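Long-range contacts in aminotransferase, class I and II (Erwinia tasmaniensis, PDB 5Z0Q), which belongs to the class I and II aminotransferase family, has the mixed alpha/beta architecture of that family and holds pyridoxal-5'-phosphate in a two-chain assembly: residues Asp23-Lys28 against Leu38-Thr43; Gly350-Arg355 against Phe362-Phe367; Phe13-Asp18 against Cys369-Leu374. All coordinates share one frame; numbering follows the deposited sequence.

Interaction 1: Asp23-Lys28 against Leu38-Thr43; sequences DSLKWK and LWIADT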
loop_
_atom_site.group_PDB
_atom_site.type_symbol
_atom_site.label_atom_id
_atom_site.label_comp_id
_atom_site.label_asym_id
_atom_site.label_seq_id
_atom_site.Cartn_x
_atom_site.Cartn_y
_atom_site.Cartn_z
ATOM N N ASP A 23 3.004 17.640 6.462
ATOM C CA ASP A 23 2.411 17.030 5.280
ATOM C C ASP A 23 0.971 16.595 5.518
ATOM O O ASP A 23 0.421 15.837 4.713
ATOM C CB ASP A 23 3.253 15.840 4.811
ATOM C CG ASP A 23 3.434 14.785 5.886
ATOM O OD1 ASP A 23 3.013 15.021 7.039
ATOM O OD2 ASP A 23 3.999 13.715 5.577
ATOM N N SER A 24 0.348 17.066 6.595
ATOM C CA SER A 24 -1.005 16.644 6.932
ATOM C C SER A 24 -2.007 17.162 5.908
ATOM O O SER A 24 -2.039 18.358 5.602
ATOM C CB SER A 24 -1.380 17.137 8.328
ATOM O OG SER A 24 -2.755 16.915 8.595
ATOM N N LEU A 25 -2.830 16.253 5.379
ATOM C CA LEU A 25 -3.895 16.663 4.472
ATOM C C LEU A 25 -4.935 17.512 5.188
ATOM O O LEU A 25 -5.618 18.323 4.553
ATOM C CB LEU A 25 -4.544 15.426 3.842
ATOM C CG LEU A 25 -5.703 15.635 2.864
ATOM C CD1 LEU A 25 -5.293 16.568 1.737
ATOM C CD2 LEU A 25 -6.175 14.298 2.311
ATOM N N LYS A 26 -5.061 17.346 6.506
ATOM C CA LYS A 26 -6.061 18.089 7.266
ATOM C C LYS A 26 -5.775 19.586 7.242
ATOM O O LYS A 26 -6.657 20.392 6.933
ATOM C CB LYS A 26 -6.106 17.571 8.705
ATOM C CG LYS A 26 -7.229 18.162 9.541
ATOM C CD LYS A 26 -7.263 17.552 10.932
ATOM C CE LYS A 26 -8.497 18.000 11.700
ATOM N NZ LYS A 26 -8.561 17.400 13.062
ATOM N N TRP A 27 -4.541 19.975 7.560
ATOM C CA TRP A 27 -4.183 21.378 7.716
ATOM C C TRP A 27 -3.637 22.006 6.438
ATOM O O TRP A 27 -2.982 23.052 6.508
ATOM C CB TRP A 27 -3.171 21.535 8.852
ATOM C CG TRP A 27 -3.767 21.309 10.202
ATOM C CD1 TRP A 27 -3.976 20.111 10.818
ATOM C CD2 TRP A 27 -4.240 22.313 11.106
ATOM N NE1 TRP A 27 -4.549 20.306 12.051
ATOM C CE2 TRP A 27 -4.722 21.650 12.251
ATOM C CE3 TRP A 27 -4.304 23.709 11.058
ATOM C CZ2 TRP A 27 -5.258 22.336 13.339
ATOM C CZ3 TRP A 27 -4.836 24.387 12.138
ATOM C CH2 TRP A 27 -5.306 23.700 13.264
ATOM N N LYS A 28 -3.892 21.402 5.276
ATOM C CA LYS A 28 -3.453 21.971 4.012
ATOM C C LYS A 28 -4.578 22.220 3.017
ATOM O O LYS A 28 -4.347 22.912 2.018
ATOM C CB LYS A 28 -2.390 21.077 3.355
ATOM C CG LYS A 28 -0.973 21.407 3.795
ATOM C CD LYS A 28 0.054 20.566 3.058
ATOM C CE LYS A 28 1.456 21.114 3.264
ATOM N NZ LYS A 28 2.495 20.235 2.657
ATOM N N LEU A 38 -11.622 20.985 10.370
ATOM C CA LEU A 38 -12.327 20.063 11.256
ATOM C C LEU A 38 -13.076 19.023 10.438
ATOM O O LEU A 38 -14.226 18.681 10.737
ATOM C CB LEU A 38 -13.288 20.812 12.179
ATOM C CG LEU A 38 -12.705 21.948 13.021
ATOM C CD1 LEU A 38 -13.812 22.854 13.523
ATOM C CD2 LEU A 38 -11.894 21.398 14.182
ATOM N N TRP A 39 -12.432 18.498 9.393
ATOM C CA TRP A 39 -13.116 17.657 8.413
ATOM C C TRP A 39 -12.582 16.230 8.413
ATOM O O TRP A 39 -13.262 15.334 8.920
ATOM C CB TRP A 39 -13.030 18.302 7.025
ATOM C CG TRP A 39 -11.630 18.556 6.531
ATOM C CD1 TRP A 39 -10.719 19.429 7.051
ATOM C CD2 TRP A 39 -10.993 17.934 5.408
ATOM N NE1 TRP A 39 -9.552 19.381 6.328
ATOM C CE2 TRP A 39 -9.695 18.472 5.313
ATOM C CE3 TRP A 39 -11.392 16.971 4.477
ATOM C CZ2 TRP A 39 -8.796 18.081 4.325
ATOM C CZ3 TRP A 39 -10.499 16.585 3.497
ATOM C CH2 TRP A 39 -9.216 17.138 3.428
ATOM N N ILE A 40 -11.388 15.981 7.869
ATOM C CA ILE A 40 -10.929 14.614 7.657
ATOM C C ILE A 40 -10.737 13.912 8.998
ATOM O O ILE A 40 -10.375 14.528 10.011
ATOM C CB ILE A 40 -9.640 14.603 6.813
ATOM C CG1 ILE A 40 -9.380 13.209 6.238
ATOM C CG2 ILE A 40 -8.448 15.081 7.624
ATOM C CD1 ILE A 40 -8.242 13.168 5.237
ATOM N N ALA A 41 -10.998 12.603 9.008
ATOM C CA ALA A 41 -11.133 11.840 10.249
ATOM C C ALA A 41 -9.758 11.409 10.764
ATOM O O ALA A 41 -9.350 10.248 10.682
ATOM C CB ALA A 41 -12.051 10.647 10.036
ATOM N N ASP A 42 -9.039 12.383 11.316
ATOM C CA ASP A 42 -7.817 12.116 12.056
ATOM C C ASP A 42 -7.671 13.180 13.133
ATOM O O ASP A 42 -8.173 14.298 12.992
ATOM C CB ASP A 42 -6.580 12.080 11.144
ATOM C CG ASP A 42 -6.216 13.445 10.583
ATOM O OD1 ASP A 42 -7.115 14.299 10.444
ATOM O OD2 ASP A 42 -5.025 13.658 10.270
ATOM N N THR A 43 -6.997 12.819 14.215
ATOM C CA THR A 43 -6.826 13.738 15.327
ATOM C C THR A 43 -5.512 14.499 15.196
ATOM O O THR A 43 -4.605 14.107 14.458
ATOM C CB THR A 43 -6.876 12.991 16.661
ATOM O OG1 THR A 43 -5.821 12.023 16.714
ATOM C CG2 THR A 43 -8.215 12.283 16.825
#

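Interaction 2: Gly350-Arg355 against Phe362-Phe367; sequences GFSSGR and FVRFNF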
loop_
_atom_site.group_PDB
_atom_site.type_symbol
_atom_site.label_atom_id
_atom_site.label_comp_id
_atom_site.label_asym_id
_atom_site.label_seq_id
_atom_site.Cartn_x
_atom_site.Cartn_y
_atom_site.Cartn_z
ATOM N N GLY A 350 -14.194 24.650 8.682
ATOM C CA GLY A 350 -14.032 23.655 7.639
ATOM C C GLY A 350 -14.498 22.272 8.047
ATOM O O GLY A 350 -13.720 21.479 8.586
ATOM N N PHE A 351 -15.767 21.974 7.790
ATOM C CA PHE A 351 -16.361 20.693 8.138
ATOM C C PHE A 351 -16.320 19.744 6.947
ATOM O O PHE A 351 -16.086 20.142 5.804
ATOM C CB PHE A 351 -17.808 20.881 8.607
ATOM C CG PHE A 351 -17.942 21.701 9.854
ATOM C CD1 PHE A 351 -16.945 21.694 10.817
ATOM C CD2 PHE A 351 -19.069 22.481 10.065
ATOM C CE1 PHE A 351 -17.069 22.452 11.968
ATOM C CE2 PHE A 351 -19.200 23.240 11.213
ATOM C CZ PHE A 351 -18.199 23.226 12.167
ATOM N N SER A 352 -16.552 18.465 7.234
ATOM C CA SER A 352 -16.758 17.474 6.186
ATOM C C SER A 352 -18.185 17.596 5.669
ATOM O O SER A 352 -19.143 17.471 6.440
ATOM C CB SER A 352 -16.493 16.064 6.711
ATOM O OG SER A 352 -15.108 15.768 6.710
ATOM N N SER A 353 -18.326 17.853 4.371
ATOM C CA SER A 353 -19.648 17.994 3.778
ATOM C C SER A 353 -20.406 16.676 3.849
ATOM O O SER A 353 -19.869 15.616 3.509
ATOM C CB SER A 353 -19.528 18.459 2.328
ATOM O OG SER A 353 -20.808 18.580 1.730
ATOM N N GLY A 354 -21.658 16.744 4.298
ATOM C CA GLY A 354 -22.490 15.556 4.368
ATOM C C GLY A 354 -22.928 15.016 3.025
ATOM O O GLY A 354 -23.422 13.884 2.966
ATOM N N ARG A 355 -22.764 15.795 1.951
ATOM C CA ARG A 355 -23.146 15.319 0.624
ATOM C C ARG A 355 -22.324 14.102 0.221
ATOM O O ARG A 355 -22.836 13.184 -0.430
ATOM C CB ARG A 355 -22.985 16.443 -0.401
ATOM C CG ARG A 355 -23.386 16.059 -1.814
ATOM C CD ARG A 355 -23.169 17.212 -2.785
ATOM N NE ARG A 355 -23.906 18.409 -2.390
ATOM C CZ ARG A 355 -25.175 18.647 -2.709
ATOM N NH1 ARG A 355 -25.856 17.767 -3.431
ATOM N NH2 ARG A 355 -25.766 19.765 -2.305
ATOM N N PHE A 362 -26.306 17.708 6.344
ATOM C CA PHE A 362 -25.489 17.503 7.529
ATOM C C PHE A 362 -24.051 17.942 7.278
ATOM O O PHE A 362 -23.605 18.082 6.136
ATOM C CB PHE A 362 -25.501 16.031 7.956
ATOM C CG PHE A 362 -26.810 15.567 8.534
ATOM C CD1 PHE A 362 -27.932 15.436 7.735
ATOM C CD2 PHE A 362 -26.907 15.236 9.875
ATOM C CE1 PHE A 362 -29.131 15.003 8.266
ATOM C CE2 PHE A 362 -28.102 14.799 10.411
ATOM C CZ PHE A 362 -29.215 14.683 9.607
ATOM N N VAL A 363 -23.331 18.158 8.375
ATOM C CA VAL A 363 -21.898 18.418 8.353
ATOM C C VAL A 363 -21.248 17.572 9.438
ATOM O O VAL A 363 -21.791 17.437 10.541
ATOM C CB VAL A 363 -21.575 19.916 8.558
ATOM C CG1 VAL A 363 -21.955 20.719 7.322
ATOM C CG2 VAL A 363 -22.289 20.457 9.790
ATOM N N ARG A 364 -20.092 16.991 9.126
ATOM C CA ARG A 364 -19.378 16.161 10.084
ATOM C C ARG A 364 -18.370 17.010 10.847
ATOM O O ARG A 364 -17.539 17.695 10.242
ATOM C CB ARG A 364 -18.679 14.990 9.389
ATOM C CG ARG A 364 -18.327 13.851 10.339
ATOM C CD ARG A 364 -17.683 12.678 9.619
ATOM N NE ARG A 364 -16.353 13.006 9.113
ATOM C CZ ARG A 364 -15.505 12.115 8.612
ATOM N NH1 ARG A 364 -15.845 10.835 8.550
ATOM N NH2 ARG A 364 -14.313 12.503 8.175
ATOM N N PHE A 365 -18.450 16.964 12.174
ATOM C CA PHE A 365 -17.618 17.774 13.054
ATOM C C PHE A 365 -16.520 16.901 13.649
ATOM O O PHE A 365 -16.809 15.897 14.309
ATOM C CB PHE A 365 -18.465 18.403 14.162
ATOM C CG PHE A 365 -17.808 19.566 14.855
ATOM C CD1 PHE A 365 -16.702 19.378 15.667
ATOM C CD2 PHE A 365 -18.314 20.846 14.712
ATOM C CE1 PHE A 365 -16.103 20.444 16.306
ATOM C CE2 PHE A 365 -17.719 21.916 15.353
ATOM C CZ PHE A 365 -16.613 21.713 16.150
ATOM N N ASN A 366 -15.268 17.287 13.427
ATOM C CA ASN A 366 -14.116 16.578 13.979
ATOM C C ASN A 366 -13.669 17.320 15.234
ATOM O O ASN A 366 -12.984 18.342 15.152
ATOM C CB ASN A 366 -12.993 16.483 12.951
ATOM C CG ASN A 366 -11.871 15.554 13.387
ATOM O OD1 ASN A 366 -11.679 15.300 14.578
ATOM N ND2 ASN A 366 -11.120 15.044 12.419
ATOM N N PHE A 367 -14.060 16.807 16.401
ATOM C CA PHE A 367 -13.607 17.358 17.670
ATOM C C PHE A 367 -12.433 16.577 18.251
ATOM O O PHE A 367 -12.195 16.632 19.463
ATOM C CB PHE A 367 -14.763 17.431 18.672
ATOM C CG PHE A 367 -15.433 16.112 18.949
ATOM C CD1 PHE A 367 -14.986 15.292 19.972
ATOM C CD2 PHE A 367 -16.532 15.710 18.208
ATOM C CE1 PHE A 367 -15.609 14.085 20.237
ATOM C CE2 PHE A 367 -17.162 14.506 18.470
ATOM C CZ PHE A 367 -16.700 13.693 19.485
#

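Interaction 3: Phe13-Asp18 against Cys369-Leu374; sequences FDQRID and CPRQLL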
loop_
_atom_site.group_PDB
_atom_site.type_symbol
_atom_site.label_atom_id
_atom_site.label_comp_id
_atom_site.label_asym_id
_atom_site.label_seq_id
_atom_site.Cartn_x
_atom_site.Cartn_y
_atom_site.Cartn_z
ATOM N N PHE A 13 -0.666 14.579 27.802
ATOM C CA PHE A 13 -1.095 15.976 27.705
ATOM C C PHE A 13 -1.713 16.182 26.320
ATOM O O PHE A 13 -1.056 16.627 25.377
ATOM C CB PHE A 13 0.072 16.931 27.955
ATOM C CG PHE A 13 -0.337 18.370 28.102
ATOM C CD1 PHE A 13 -0.777 18.857 29.323
ATOM C CD2 PHE A 13 -0.271 19.238 27.024
ATOM C CE1 PHE A 13 -1.148 20.183 29.465
ATOM C CE2 PHE A 13 -0.641 20.565 27.160
ATOM C CZ PHE A 13 -1.080 21.037 28.383
ATOM N N ASP A 14 -3.000 15.856 26.204
ATOM C CA ASP A 14 -3.722 16.000 24.946
ATOM C C ASP A 14 -4.073 17.447 24.623
ATOM O O ASP A 14 -4.645 17.704 23.557
ATOM C CB ASP A 14 -4.993 15.146 24.974
ATOM C CG ASP A 14 -4.708 13.665 24.781
ATOM O OD1 ASP A 14 -4.329 13.274 23.657
ATOM O OD2 ASP A 14 -4.847 12.892 25.753
ATOM N N GLN A 15 -3.751 18.392 25.503
ATOM C CA GLN A 15 -3.979 19.809 25.245
ATOM C C GLN A 15 -2.857 20.452 24.441
ATOM O O GLN A 15 -2.868 21.673 24.256
ATOM C CB GLN A 15 -4.166 20.563 26.565
ATOM C CG GLN A 15 -5.461 20.239 27.287
ATOM C CD GLN A 15 -5.633 21.033 28.566
ATOM O OE1 GLN A 15 -4.685 21.636 29.068
ATOM N NE2 GLN A 15 -6.849 21.037 29.100
ATOM N N ARG A 16 -1.896 19.665 23.963
ATOM C CA ARG A 16 -0.796 20.212 23.184
ATOM C C ARG A 16 -1.276 20.625 21.798
ATOM O O ARG A 16 -2.093 19.940 21.175
ATOM C CB ARG A 16 0.334 19.186 23.069
ATOM C CG ARG A 16 1.595 19.688 22.368
ATOM C CD ARG A 16 2.313 20.750 23.191
ATOM N NE ARG A 16 1.721 22.076 23.024
ATOM C CZ ARG A 16 1.811 23.052 23.921
ATOM N NH1 ARG A 16 1.236 24.225 23.684
ATOM N NH2 ARG A 16 2.464 22.855 25.057
ATOM N N ILE A 17 -0.766 21.758 21.317
ATOM C CA ILE A 17 -1.101 22.284 19.998
ATOM C C ILE A 17 0.137 22.184 19.118
ATOM O O ILE A 17 1.193 22.736 19.453
ATOM C CB ILE A 17 -1.607 23.733 20.072
ATOM C CG1 ILE A 17 -2.979 23.789 20.749
ATOM C CG2 ILE A 17 -1.670 24.349 18.680
ATOM C CD1 ILE A 17 -3.653 25.144 20.660
ATOM N N ASP A 18 0.008 21.480 17.998
ATOM C CA ASP A 18 1.079 21.339 17.024
ATOM C C ASP A 18 0.839 22.266 15.837
ATOM O O ASP A 18 -0.274 22.743 15.605
ATOM C CB ASP A 18 1.190 19.890 16.541
ATOM C CG ASP A 18 1.306 18.899 17.683
ATOM O OD1 ASP A 18 1.017 19.277 18.837
ATOM O OD2 ASP A 18 1.692 17.740 17.426
ATOM N N CYS A 369 -9.207 17.060 18.756
ATOM C CA CYS A 369 -8.250 18.155 18.754
ATOM C C CYS A 369 -8.136 18.687 20.175
ATOM O O CYS A 369 -8.978 18.371 21.024
ATOM C CB CYS A 369 -8.688 19.268 17.788
ATOM S SG CYS A 369 -10.331 19.928 18.131
ATOM N N PRO A 370 -7.099 19.475 20.474
ATOM C CA PRO A 370 -7.015 20.088 21.804
ATOM C C PRO A 370 -8.224 20.968 22.083
ATOM O O PRO A 370 -8.792 21.587 21.181
ATOM C CB PRO A 370 -5.720 20.909 21.741
ATOM C CG PRO A 370 -5.408 21.040 20.284
ATOM C CD PRO A 370 -5.909 19.779 19.663
ATOM N N ARG A 371 -8.616 21.009 23.359
ATOM C CA ARG A 371 -9.849 21.689 23.744
ATOM C C ARG A 371 -9.806 23.176 23.420
ATOM O O ARG A 371 -10.850 23.784 23.155
ATOM C CB ARG A 371 -10.115 21.468 25.235
ATOM C CG ARG A 371 -11.461 21.977 25.715
ATOM C CD ARG A 371 -11.747 21.531 27.141
ATOM N NE ARG A 371 -11.799 20.077 27.260
ATOM C CZ ARG A 371 -10.901 19.347 27.916
ATOM N NH1 ARG A 371 -9.882 19.938 28.526
ATOM N NH2 ARG A 371 -11.025 18.028 27.970
ATOM N N GLN A 372 -8.615 23.780 23.430
ATOM C CA GLN A 372 -8.507 25.193 23.083
ATOM C C GLN A 372 -8.945 25.442 21.644
ATOM O O GLN A 372 -9.570 26.466 21.344
ATOM C CB GLN A 372 -7.075 25.680 23.302
ATOM C CG GLN A 372 -6.893 27.177 23.121
ATOM C CD GLN A 372 -5.438 27.598 23.174
ATOM O OE1 GLN A 372 -4.843 27.940 22.152
ATOM N NE2 GLN A 372 -4.857 27.577 24.368
ATOM N N LEU A 373 -8.631 24.511 20.739
ATOM C CA LEU A 373 -9.069 24.652 19.356
ATOM C C LEU A 373 -10.561 24.376 19.210
ATOM O O LEU A 373 -11.211 24.937 18.321
ATOM C CB LEU A 373 -8.260 23.723 18.450
ATOM C CG LEU A 373 -8.527 23.826 16.946
ATOM C CD1 LEU A 373 -8.308 25.251 16.457
ATOM C CD2 LEU A 373 -7.651 22.850 16.174
ATOM N N LEU A 374 -11.120 23.521 20.071
ATOM C CA LEU A 374 -12.554 23.262 20.015
ATOM C C LEU A 374 -13.353 24.480 20.463
ATOM O O LEU A 374 -14.398 24.791 19.880
ATOM C CB LEU A 374 -12.906 22.047 20.874
ATOM C CG LEU A 374 -14.388 21.664 20.896
ATOM C CD1 LEU A 374 -14.862 21.290 19.503
ATOM C CD2 LEU A 374 -14.645 20.531 21.875
#

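Interaction 1: Asp23-Lys28 against Leu38-Thr43
K26 and W39 join the two loops that flank the short strand 36-38 of this aminotransferase fold, a worked example of irregular chain held by a few directed hydrogen bonds. Two of these cross the contact. The indole N-H of W39 is given to the backbone oxygen of K26, NE1 to O 3.1 Å; that oxygen lies near the ring plane, and the donor sits on one of its lone pairs with an N-H...O angle of 160°. For K26, chi1 (-173°) sets CG anti to the backbone N, and the extended chain beyond carries NZ to 3.1 Å from D42 O, nearly in line with the C=O bond. N366 ND2 binds the same oxygen, giving it two donors. Within segment 38-43, an inverse gamma turn centred on A41 is closed by D42 N and I40 O at 2.8 Å.

Charge contributes less directly: K26 NZ stands 4.3 Å from D42 OD1, too far for a salt bridge. Among apolar contacts, the L25 side chain crosses that of W39 at about a right angle, CG 3.9 Å from CH2, and L25 CD2 touches I40 CD1. K26 CB lies 3.6 Å from I40 CG2, while I40 CB rests over one face of the W39 indole, 3.7 Å above its plane, offset toward the rim.

Interaction 2: Gly350-Arg355 against Phe362-Phe367
F351 and F365 bring their rings together obliquely, centroids 4.9 Å apart and planes inclined at 42°. F351 CE1 and CZ both meet the CD2-CE2 side of F365, and F351 CD2 touches V363 CG2 at 3.8 Å, again obliquely to the ring. At the edge of the F365 ring, near its plane, lies the backbone N of F367. Helix 371-385 adds L374, A377 and M381 against F365, so the aromatic pair belongs to a buried core; farther along, the F362 ring stacks on W329.

The other flat group is the guanidinium of R364. Its chain bends at chi3 (68°), turning NE back to 3.9 Å from S352 CB, and S352 OG approaches the group obliquely, 3.7 Å from NH2. The main polar partner of NH2 is W39 O, while NH1 makes a weak hydrogen bond to N176, a residue of the pyridoxal-5'-phosphate pocket.

Backbone bonds fix this register. S352 and R364 form an antiparallel hydrogen-bonded pair, with R364 N to S352 O at 2.9 Å and S352 N to R364 O at 3.3 Å; G354 N reaches F362 O only weakly. The N-to-C directions of the short segments 350-353 and 362-364 make 118°, well short of antiparallel; the two strands form a beta hairpin, with the side chain of R364 about 5 Å from the bound pyridoxal-5'-phosphate.

Interaction 3: Phe13-Asp18 against Cys369-Leu374
I17 reaches P370 and Q372 because its CG1 stands anti to its own carbonyl carbon (chi1 -69°) and the chain then extends (chi2 -170°) to carry CD1 onward. I17 CG1 meets P370 CG at 3.7 Å, and I17 CD1 ends 3.4 Å from Q372 OE1; in both pairs the side chains cross at about a right angle.

P370 is the centrepiece. It occupies the N-cap position of helix 371-385, and backbone oxygens of the N-terminal loop lie against it: D14 O is 3.8 Å from P370 CA, and R16 O is 3.6 Å from P370 CG. A type I beta turn from F13 to R16 wraps the loop past the ring. Y299 of helix 290-313 takes the backbone N-H of R371 at its hydroxyl and also makes a cation-pi contact with the R371 side chain.

Across the surface contact itself, no hydrogen bond forms. As modelled, Q15 NE2 lies at the edge of the R371 guanidinium, 3.3 Å from NH1, but both are donors, so the placement of the Q15 amide is doubtful. The meeting of the N-terminal loop with the helix start therefore rests on van der Waals packing, with I17 against P370 as its apolar pair.

Each of the three contacts touches the other two. Interactions 1 and 2, with centres 12 Å apart, are sewn together by backbone and side-chain polar contacts: L38 N lies 2.8 Å from G350 O, extending the sheet from the hairpin to strand 36-38, and W39 O lies 2.9 Å from S352 OG. Interaction 3 is more remote, about 14 Å from the first and 19 Å from the second between centres, yet helix 371-385 reaches both: L373 CD2 packs on W27 CZ2 at 3.7 Å and L374 CD1 on F365 CE1 at 3.5 Å. Interactions 1 and 2 lie near the pyridoxal-5'-phosphate, the side chain of I40 about 7 Å from it; interaction 3 is at the surface.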